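Local coordinates for protein pectinesterase (Aspergillus niger, PDB 5C1E) that hydrolyses the methyl esters of pectin's galacturonosyl units, releasing methanol and leaving the acidic polysaccharide, and is probably involved in the maceration of plant tissue, at residues L142-G147 with V169-C174; A183-S188 with Y198-C203; T148-N153 with T285-T290. One frame throughout, in Å; residues are numbered along the deposited sequence.

Interaction 1. Residues L142-G147 with V169-C174. With SO4 (sulfate ion), chain C.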
loop_
_atom_site.group_PDB
_atom_site.type_symbol
_atom_site.label_atom_id
_atom_site.label_comp_id
_atom_site.label_asym_id
_atom_site.label_seq_id
_atom_site.Cartn_x
_atom_site.Cartn_y
_atom_site.Cartn_z
ATOM N N LEU A 142 4.887 2.259 -2.707
ATOM C CA LEU A 142 3.826 1.281 -2.900
ATOM C C LEU A 142 3.220 1.395 -4.285
ATOM O O LEU A 142 2.492 2.352 -4.617
ATOM C CB LEU A 142 2.766 1.425 -1.806
ATOM C CG LEU A 142 1.624 0.413 -1.829
ATOM C CD1 LEU A 142 2.097 -1.003 -1.544
ATOM C CD2 LEU A 142 0.570 0.859 -0.838
ATOM N N TYR A 143 3.534 0.405 -5.103
ATOM C CA TYR A 143 3.089 0.399 -6.478
ATOM C C TYR A 143 1.803 -0.377 -6.523
ATOM O O TYR A 143 1.831 -1.598 -6.602
ATOM C CB TYR A 143 4.146 -0.242 -7.353
ATOM C CG TYR A 143 3.983 -0.097 -8.857
ATOM C CD1 TYR A 143 2.979 0.686 -9.436
ATOM C CD2 TYR A 143 4.865 -0.736 -9.704
ATOM C CE1 TYR A 143 2.871 0.807 -10.824
ATOM C CE2 TYR A 143 4.774 -0.611 -11.080
ATOM C CZ TYR A 143 3.782 0.168 -11.638
ATOM O OH TYR A 143 3.702 0.271 -13.025
ATOM N N VAL A 144 0.680 0.339 -6.392
ATOM C CA VAL A 144 -0.632 -0.289 -6.521
ATOM C C VAL A 144 -0.950 -0.330 -8.029
ATOM O O VAL A 144 -1.715 0.462 -8.558
ATOM C CB VAL A 144 -1.697 0.409 -5.659
ATOM C CG1 VAL A 144 -1.336 0.241 -4.182
ATOM C CG2 VAL A 144 -1.867 1.894 -5.978
ATOM N N LYS A 145 -0.293 -1.251 -8.710
ATOM C CA LYS A 145 -0.173 -1.188 -10.157
ATOM C C LYS A 145 -1.486 -1.474 -10.865
ATOM O O LYS A 145 -1.889 -0.747 -11.785
ATOM C CB LYS A 145 0.906 -2.178 -10.636
ATOM C CG LYS A 145 1.043 -2.236 -12.147
ATOM C CD LYS A 145 2.202 -3.141 -12.552
ATOM C CE LYS A 145 2.523 -2.939 -14.023
ATOM N NZ LYS A 145 3.528 -3.927 -14.463
ATOM N N ALA A 146 -2.140 -2.557 -10.451
ATOM C CA ALA A 146 -3.410 -2.950 -11.050
ATOM C C ALA A 146 -4.163 -3.901 -10.140
ATOM O O ALA A 146 -3.574 -4.541 -9.262
ATOM C CB ALA A 146 -3.179 -3.613 -12.398
ATOM N N GLY A 147 -5.460 -4.017 -10.398
ATOM C CA GLY A 147 -6.334 -4.911 -9.661
ATOM C C GLY A 147 -6.979 -4.307 -8.427
ATOM O O GLY A 147 -6.632 -3.201 -8.001
ATOM N N VAL A 169 -8.256 0.799 -5.347
ATOM C CA VAL A 169 -7.689 0.507 -4.029
ATOM C C VAL A 169 -8.349 1.299 -2.924
ATOM O O VAL A 169 -8.625 2.495 -3.069
ATOM C CB VAL A 169 -6.144 0.691 -4.040
ATOM C CG1 VAL A 169 -5.768 2.068 -4.550
ATOM C CG2 VAL A 169 -5.527 0.399 -2.676
ATOM N N TRP A 170 -8.611 0.595 -1.823
ATOM C CA TRP A 170 -9.198 1.149 -0.610
ATOM C C TRP A 170 -8.187 1.049 0.522
ATOM O O TRP A 170 -7.712 -0.052 0.823
ATOM C CB TRP A 170 -10.430 0.351 -0.220
ATOM C CG TRP A 170 -11.151 0.879 0.988
ATOM C CD1 TRP A 170 -10.826 0.666 2.295
ATOM C CD2 TRP A 170 -12.350 1.666 0.999
ATOM N NE1 TRP A 170 -11.734 1.269 3.116
ATOM C CE2 TRP A 170 -12.684 1.893 2.350
ATOM C CE3 TRP A 170 -13.177 2.192 0.004
ATOM C CZ2 TRP A 170 -13.792 2.640 2.728
ATOM C CZ3 TRP A 170 -14.285 2.925 0.378
ATOM C CH2 TRP A 170 -14.587 3.150 1.726
ATOM N N PHE A 171 -7.844 2.196 1.106
ATOM C CA PHE A 171 -6.998 2.275 2.300
ATOM C C PHE A 171 -7.871 2.649 3.473
ATOM O O PHE A 171 -8.465 3.714 3.480
ATOM C CB PHE A 171 -5.907 3.323 2.140
ATOM C CG PHE A 171 -4.938 3.022 1.039
ATOM C CD1 PHE A 171 -3.807 2.278 1.291
ATOM C CD2 PHE A 171 -5.142 3.518 -0.236
ATOM C CE1 PHE A 171 -2.900 1.998 0.283
ATOM C CE2 PHE A 171 -4.237 3.244 -1.256
ATOM C CZ PHE A 171 -3.117 2.477 -0.992
ATOM N N GLY A 172 -7.991 1.735 4.429
ATOM C CA GLY A 172 -8.852 1.943 5.584
ATOM C C GLY A 172 -8.036 1.968 6.862
ATOM O O GLY A 172 -7.255 1.046 7.140
ATOM N N GLU A 173 -8.239 2.994 7.670
ATOM C CA GLU A 173 -7.576 3.090 8.973
ATOM C C GLU A 173 -6.056 2.890 8.877
ATOM O O GLU A 173 -5.471 2.221 9.720
ATOM C CB GLU A 173 -8.171 2.075 9.948
ATOM C CG GLU A 173 -9.631 2.315 10.276
ATOM C CD GLU A 173 -10.283 1.183 11.076
ATOM O OE1 GLU A 173 -9.607 0.227 11.525
ATOM O OE2 GLU A 173 -11.516 1.249 11.251
ATOM N N CYS A 174 -5.435 3.481 7.854
ATOM C CA CYS A 174 -3.996 3.406 7.675
ATOM C C CYS A 174 -3.326 4.680 8.143
ATOM O O CYS A 174 -3.926 5.772 8.118
ATOM C CB CYS A 174 -3.638 3.182 6.207
ATOM S SG CYS A 174 -4.138 1.585 5.544
HETATM S S SO4 C . -13.152 -0.427 6.177
HETATM O O1 SO4 C . -13.495 -0.374 7.630
HETATM O O2 SO4 C . -11.832 0.230 5.980
HETATM O O3 SO4 C . -13.107 -1.823 5.665
HETATM O O4 SO4 C . -14.213 0.280 5.422
#

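Interaction 2. Residues A183-S188 with Y198-C203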
loop_
_atom_site.group_PDB
_atom_site.type_symbol
_atom_site.label_atom_id
_atom_site.label_comp_id
_atom_site.label_asym_id
_atom_site.label_seq_id
_atom_site.Cartn_x
_atom_site.Cartn_y
_atom_site.Cartn_z
ATOM N N ALA A 183 4.183 14.463 -3.531
ATOM C CA ALA A 183 2.767 14.115 -3.613
ATOM C C ALA A 183 2.580 12.692 -3.136
ATOM O O ALA A 183 3.360 11.817 -3.481
ATOM C CB ALA A 183 2.262 14.275 -5.031
ATOM N N ILE A 184 1.538 12.455 -2.339
ATOM C CA ILE A 184 1.324 11.140 -1.773
ATOM C C ILE A 184 0.872 10.159 -2.857
ATOM O O ILE A 184 1.457 9.106 -3.014
ATOM C CB ILE A 184 0.281 11.171 -0.645
ATOM C CG1 ILE A 184 0.787 11.999 0.529
ATOM C CG2 ILE A 184 -0.023 9.763 -0.178
ATOM C CD1 ILE A 184 -0.272 12.377 1.536
ATOM N N THR A 185 -0.180 10.511 -3.588
ATOM C CA THR A 185 -0.718 9.608 -4.626
ATOM C C THR A 185 -0.310 10.029 -6.034
ATOM O O THR A 185 -0.209 11.211 -6.343
ATOM C CB THR A 185 -2.260 9.479 -4.578
ATOM O OG1 THR A 185 -2.918 10.728 -4.891
ATOM C CG2 THR A 185 -2.707 8.962 -3.232
ATOM N N ALA A 186 -0.124 9.039 -6.899
ATOM C CA ALA A 186 0.090 9.279 -8.306
ATOM C C ALA A 186 -0.640 8.218 -9.135
ATOM O O ALA A 186 -0.050 7.240 -9.604
ATOM C CB ALA A 186 1.587 9.305 -8.613
ATOM N N SER A 187 -1.945 8.417 -9.294
ATOM C CA SER A 187 -2.774 7.461 -10.018
ATOM C C SER A 187 -2.522 7.560 -11.516
ATOM O O SER A 187 -2.424 8.660 -12.058
ATOM C CB SER A 187 -4.257 7.680 -9.744
ATOM O OG SER A 187 -5.061 6.982 -10.683
ATOM N N SER A 188 -2.459 6.396 -12.160
ATOM C CA SER A 188 -2.290 6.293 -13.606
ATOM C C SER A 188 -3.597 5.908 -14.329
ATOM O O SER A 188 -3.570 5.459 -15.485
ATOM C CB SER A 188 -1.175 5.289 -13.937
ATOM O OG SER A 188 -1.413 4.062 -13.273
ATOM N N TYR A 198 -8.822 5.371 -6.228
ATOM C CA TYR A 198 -8.202 5.293 -4.904
ATOM C C TYR A 198 -9.186 5.914 -3.911
ATOM O O TYR A 198 -9.643 7.063 -4.102
ATOM C CB TYR A 198 -6.944 6.141 -4.770
ATOM C CG TYR A 198 -5.697 5.747 -5.550
ATOM C CD1 TYR A 198 -5.742 4.947 -6.701
ATOM C CD2 TYR A 198 -4.463 6.270 -5.163
ATOM C CE1 TYR A 198 -4.583 4.625 -7.396
ATOM C CE2 TYR A 198 -3.309 5.979 -5.851
ATOM C CZ TYR A 198 -3.362 5.167 -6.962
ATOM O OH TYR A 198 -2.198 4.921 -7.608
ATOM N N ALA A 199 -9.434 5.200 -2.830
ATOM C CA ALA A 199 -10.194 5.747 -1.710
ATOM C C ALA A 199 -9.336 5.656 -0.459
ATOM O O ALA A 199 -8.932 4.566 -0.053
ATOM C CB ALA A 199 -11.501 4.993 -1.524
ATOM N N ILE A 200 -9.069 6.812 0.154
ATOM C CA ILE A 200 -8.332 6.866 1.420
ATOM C C ILE A 200 -9.339 7.229 2.509
ATOM O O ILE A 200 -9.835 8.354 2.543
ATOM C CB ILE A 200 -7.158 7.848 1.317
ATOM C CG1 ILE A 200 -6.153 7.269 0.324
ATOM C CG2 ILE A 200 -6.519 8.072 2.678
ATOM C CD1 ILE A 200 -5.222 8.274 -0.265
ATOM N N ASP A 201 -9.668 6.246 3.344
ATOM C CA ASP A 201 -10.824 6.327 4.244
ATOM C C ASP A 201 -10.455 6.118 5.701
ATOM O O ASP A 201 -9.848 5.110 6.062
ATOM C CB ASP A 201 -11.879 5.290 3.849
ATOM C CG ASP A 201 -13.107 5.336 4.741
ATOM O OD1 ASP A 201 -14.005 6.154 4.480
ATOM O OD2 ASP A 201 -13.183 4.529 5.680
ATOM N N ASN A 202 -10.849 7.062 6.550
ATOM C CA ASN A 202 -10.515 6.983 7.981
ATOM C C ASN A 202 -9.024 6.724 8.198
ATOM O O ASN A 202 -8.628 5.930 9.052
ATOM C CB ASN A 202 -11.383 5.907 8.669
ATOM C CG ASN A 202 -12.835 6.340 8.838
ATOM O OD1 ASN A 202 -13.729 5.977 8.050
ATOM N ND2 ASN A 202 -13.083 7.113 9.879
ATOM N N CYS A 203 -8.188 7.385 7.400
ATOM C CA CYS A 203 -6.749 7.278 7.561
ATOM C C CYS A 203 -6.200 8.489 8.303
ATOM O O CYS A 203 -6.904 9.470 8.552
ATOM C CB CYS A 203 -6.063 7.118 6.202
ATOM S SG CYS A 203 -6.491 5.577 5.342
#

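Interaction 3. Residues T148-N153 with T285-T290. With SO4 (sulfate ion), chain C.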
loop_
_atom_site.group_PDB
_atom_site.type_symbol
_atom_site.label_atom_id
_atom_site.label_comp_id
_atom_site.label_asym_id
_atom_site.label_seq_id
_atom_site.Cartn_x
_atom_site.Cartn_y
_atom_site.Cartn_z
ATOM N N THR A 148 -7.922 -5.048 -7.855
ATOM C CA THR A 148 -8.647 -4.608 -6.673
ATOM C C THR A 148 -7.822 -4.953 -5.442
ATOM O O THR A 148 -7.313 -6.068 -5.315
ATOM C CB THR A 148 -10.036 -5.242 -6.602
ATOM O OG1 THR A 148 -9.928 -6.657 -6.753
ATOM C CG2 THR A 148 -10.910 -4.681 -7.711
ATOM N N GLN A 149 -7.641 -3.967 -4.569
ATOM C CA GLN A 149 -6.750 -4.104 -3.435
ATOM C C GLN A 149 -7.324 -3.398 -2.231
ATOM O O GLN A 149 -7.975 -2.343 -2.363
ATOM C CB GLN A 149 -5.369 -3.538 -3.758
ATOM C CG GLN A 149 -4.749 -4.126 -5.007
ATOM C CD GLN A 149 -3.344 -3.624 -5.291
ATOM O OE1 GLN A 149 -2.601 -3.215 -4.393
ATOM N NE2 GLN A 149 -2.956 -3.703 -6.547
ATOM N N TYR A 150 -7.049 -3.972 -1.062
ATOM C CA TYR A 150 -7.567 -3.481 0.198
ATOM C C TYR A 150 -6.446 -3.465 1.237
ATOM O O TYR A 150 -5.775 -4.478 1.440
ATOM C CB TYR A 150 -8.737 -4.374 0.636
ATOM C CG TYR A 150 -9.326 -4.051 1.985
ATOM C CD1 TYR A 150 -10.251 -3.037 2.137
ATOM C CD2 TYR A 150 -8.968 -4.781 3.113
ATOM C CE1 TYR A 150 -10.798 -2.753 3.383
ATOM C CE2 TYR A 150 -9.513 -4.512 4.350
ATOM C CZ TYR A 150 -10.415 -3.498 4.484
ATOM O OH TYR A 150 -10.940 -3.245 5.717
ATOM N N TYR A 151 -6.229 -2.300 1.850
ATOM C CA TYR A 151 -5.194 -2.107 2.871
ATOM C C TYR A 151 -5.877 -1.620 4.135
ATOM O O TYR A 151 -6.530 -0.587 4.114
ATOM C CB TYR A 151 -4.131 -1.073 2.427
ATOM C CG TYR A 151 -3.311 -1.514 1.232
ATOM C CD1 TYR A 151 -3.855 -1.517 -0.046
ATOM C CD2 TYR A 151 -1.994 -1.935 1.384
ATOM C CE1 TYR A 151 -3.120 -1.947 -1.133
ATOM C CE2 TYR A 151 -1.239 -2.364 0.297
ATOM C CZ TYR A 151 -1.815 -2.384 -0.962
ATOM O OH TYR A 151 -1.084 -2.801 -2.045
ATOM N N SER A 152 -5.719 -2.368 5.230
ATOM C CA SER A 152 -6.312 -1.999 6.507
ATOM C C SER A 152 -5.288 -1.940 7.623
ATOM O O SER A 152 -4.530 -2.883 7.827
ATOM C CB SER A 152 -7.403 -3.001 6.925
ATOM O OG SER A 152 -8.026 -2.514 8.103
ATOM N N ASN A 153 -5.297 -0.853 8.383
ATOM C CA ASN A 153 -4.398 -0.729 9.542
ATOM C C ASN A 153 -2.937 -0.925 9.181
ATOM O O ASN A 153 -2.145 -1.498 9.947
ATOM C CB ASN A 153 -4.834 -1.663 10.670
ATOM C CG ASN A 153 -6.105 -1.186 11.325
ATOM O OD1 ASN A 153 -6.061 -0.446 12.297
ATOM N ND2 ASN A 153 -7.252 -1.551 10.748
ATOM N N THR A 285 -18.259 0.576 -4.682
ATOM C CA THR A 285 -17.815 1.430 -5.766
ATOM C C THR A 285 -16.353 1.142 -6.115
ATOM O O THR A 285 -16.010 1.032 -7.280
ATOM C CB THR A 285 -17.992 2.907 -5.382
ATOM O OG1 THR A 285 -19.395 3.222 -5.386
ATOM C CG2 THR A 285 -17.273 3.821 -6.334
ATOM N N VAL A 286 -15.501 1.005 -5.112
ATOM C CA VAL A 286 -14.044 0.917 -5.345
ATOM C C VAL A 286 -13.595 -0.504 -5.685
ATOM O O VAL A 286 -12.733 -0.714 -6.550
ATOM C CB VAL A 286 -13.266 1.457 -4.114
ATOM C CG1 VAL A 286 -11.751 1.363 -4.313
ATOM C CG2 VAL A 286 -13.693 2.878 -3.796
ATOM N N LEU A 287 -14.180 -1.488 -5.012
ATOM C CA LEU A 287 -13.712 -2.870 -5.080
ATOM C C LEU A 287 -14.672 -3.856 -5.757
ATOM O O LEU A 287 -14.290 -4.988 -6.047
ATOM C CB LEU A 287 -13.418 -3.373 -3.675
ATOM C CG LEU A 287 -12.436 -2.560 -2.825
ATOM C CD1 LEU A 287 -12.404 -3.155 -1.434
ATOM C CD2 LEU A 287 -11.054 -2.553 -3.456
ATOM N N GLY A 288 -15.900 -3.425 -6.003
ATOM C CA GLY A 288 -16.915 -4.294 -6.587
ATOM C C GLY A 288 -17.838 -4.857 -5.531
ATOM O O GLY A 288 -17.509 -4.900 -4.342
ATOM N N GLU A 289 -19.001 -5.301 -5.984
ATOM C CA GLU A 289 -20.047 -5.819 -5.102
ATOM C C GLU A 289 -19.638 -7.073 -4.326
ATOM O O GLU A 289 -20.268 -7.405 -3.330
ATOM C CB GLU A 289 -21.289 -6.153 -5.930
ATOM C CG GLU A 289 -21.072 -7.336 -6.871
ATOM C CD GLU A 289 -22.246 -7.596 -7.802
ATOM O OE1 GLU A 289 -23.011 -6.646 -8.101
ATOM O OE2 GLU A 289 -22.396 -8.768 -8.228
ATOM N N THR A 290 -18.603 -7.771 -4.785
ATOM C CA THR A 290 -18.167 -9.015 -4.157
ATOM C C THR A 290 -17.075 -8.843 -3.084
ATOM O O THR A 290 -16.488 -9.838 -2.630
ATOM C CB THR A 290 -17.657 -9.989 -5.230
ATOM O OG1 THR A 290 -16.600 -9.366 -5.962
ATOM C CG2 THR A 290 -18.772 -10.363 -6.191
HETATM S S SO4 C . -13.152 -0.427 6.177
HETATM O O1 SO4 C . -13.495 -0.374 7.630
HETATM O O2 SO4 C . -11.832 0.230 5.980
HETATM O O3 SO4 C . -13.107 -1.823 5.665
HETATM O O4 SO4 C . -14.213 0.280 5.422
#

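Interaction 1. Residues L142-G147 with V169-C174
Leu142 and Phe171 come from opposite directions inside the parallel beta-helix, where CD2 of Leu142 lies in the plane of the phenyl ring and touches its rim at CE1 of Phe171, 3.8 Å away. The leucine therefore abuts the edge of the ring and stays off its faces. Its side chain reaches this position because CG stands anti to the backbone N (chi1 -177°), extending the branch inward. Val144 supplies the other contacts from the same strand. Its CG1 approaches CZ of Phe171 obliquely at 4.3 Å, while its CG2 meets CG1 of Val169 at 4.2 Å, the two valines crossing at about a right angle. These are van der Waals contacts of methyls with the ring and with each other, with a modest 148 Å² buried.

The strands 142-146 and 169-172 belong to two different parallel sheets of the helix and run at 144° to each other, their axes 10.2 Å apart, so that side chains alone bridge the interior. Tyr151 of strand 148-152 stacks on Phe171 and also touches both Leu142 and Val144, and Tyr198 packs on both valines; the core is thus continuous from coil to coil. Val144 is the centre of an inverse gamma turn, which kinks the chain at that residue.

On the other side of strand 169-172, Trp170 turns outward and donates NE1-H to O2 of a sulfate ion, 3.0 Å away with an N-H...O angle of 151°. Lys283 and Tyr150 also bind this ion, probably a guest from the crystallisation liquor. One short strand thus separates two chemistries: its inner side chains are wholly apolar and hold by shape and exclusion of water, whereas its outer tryptophan offers a polar edge that can accommodate an anion.

Interaction 2. Residues A183-S188 with Y198-C203
Tyr198 lays one face of its ring against CB of Ser187, which sits 4.1 Å from the ring centroid and 25° off the normal, a CH-pi contact displaced toward the phenol end. The neighbouring residue on the inner side of strand 185-187, Thr185, comes to the ring differently: Thr185 CG2 lies at the edge, 3.7 Å from Tyr198 CD2, as the two side chains slide past each other in opposite directions. Thr185 CG2 also meets Ile200 CD1 tip to tip at 3.9 Å. With CG2 anti to the carbonyl carbon, Thr185 presents its methyl to both partners, and its OG1 hydrogen-bonds to Leu219 O in the next coil.

Tyr198 OH lies 3.5 Å from Ser187 CA and is hydrogen-bonded to Gly165 O. Ser187 OG in turn bonds to Arg189 N. Strands 185-187 and 198-201 lie in different sheets and face each other across the interior of the beta-helix, the N-to-C directions of these short segments 154° apart. Ala186 points away from strand 198-201, and its side chain is about 4 Å from that of Asp161, the predicted active-site residue. Each buried hydroxyl is satisfied within the protein; the contact is largely van der Waals, with the tyrosine's hydroxyl oxygen itself packed on the backbone, and the ring is fixed at its far end as well as along its face.

Interaction 3. Residues T148-N153 with T285-T290
A methyl group pressed against a backbone carbonyl is the striking feature here: CD2 of Leu287 lies only 3.3 Å from Gln149 O, a tight approach for carbon and oxygen. The leucine's other methyl, CD1 of Leu287, reaches CD1 of the Tyr150 ring obliquely at 4.2 Å, the two side chains crossing at about a right angle. With CG anti to its carbonyl carbon (chi1 -55°), Leu287 sets its two methyls on neighbouring residues of strand 148-152. Thr148 adds a contact of its CG2 with Leu287 O, 3.8 Å, while its OG1 is bonded to Gln127 N.

Leu287 ends helix 283-287, and Gly288 leaves helical geometry with positive phi, turning the chain away. This C-terminal helix lies on the outside of the beta-helix; Val286 O anchors it further through a hydrogen bond to Ser168 OG. Tyr150, extended outward, gives its hydroxyl to O3 of the sulfate ion at 2.6 Å, and its ring meets that of Trp170. On the inner side of the same strand, Tyr151 OH donates to Gln149 OE1 at 2.8 Å, nearly along the C=O axis, while Gln149 NE2 binds Ala146 O, so both ends of the amide are held. Across the interface itself the attachment is van der Waals, methyls resting on carbonyl oxygens and on a ring; the polar bonds beside it probably steady the Tyr150 hydroxyl and the Gln149 side chain.

All three contacts share the parallel sheet in which strands 148-152, 168-172 and 198-201 are successive neighbours. Interactions 1 and 2, with centres about 8 Å apart, fill the interior of adjoining coils and are joined by probable backbone hydrogen bonds, among them Phe171 O to Asp201 N at 2.8 Å. Interaction 3 covers the outer face of the sheet, its centre also about 8 Å from that of interaction 1; a probable hydrogen bond, Tyr151 N to Trp170 O at 2.9 Å, joins the two, and both reach the sulfate. The predicted active-site Asp161 is about 4 Å from Ala186 of interaction 2 and about 10 Å from Leu142 of interaction 1, side chain to side chain.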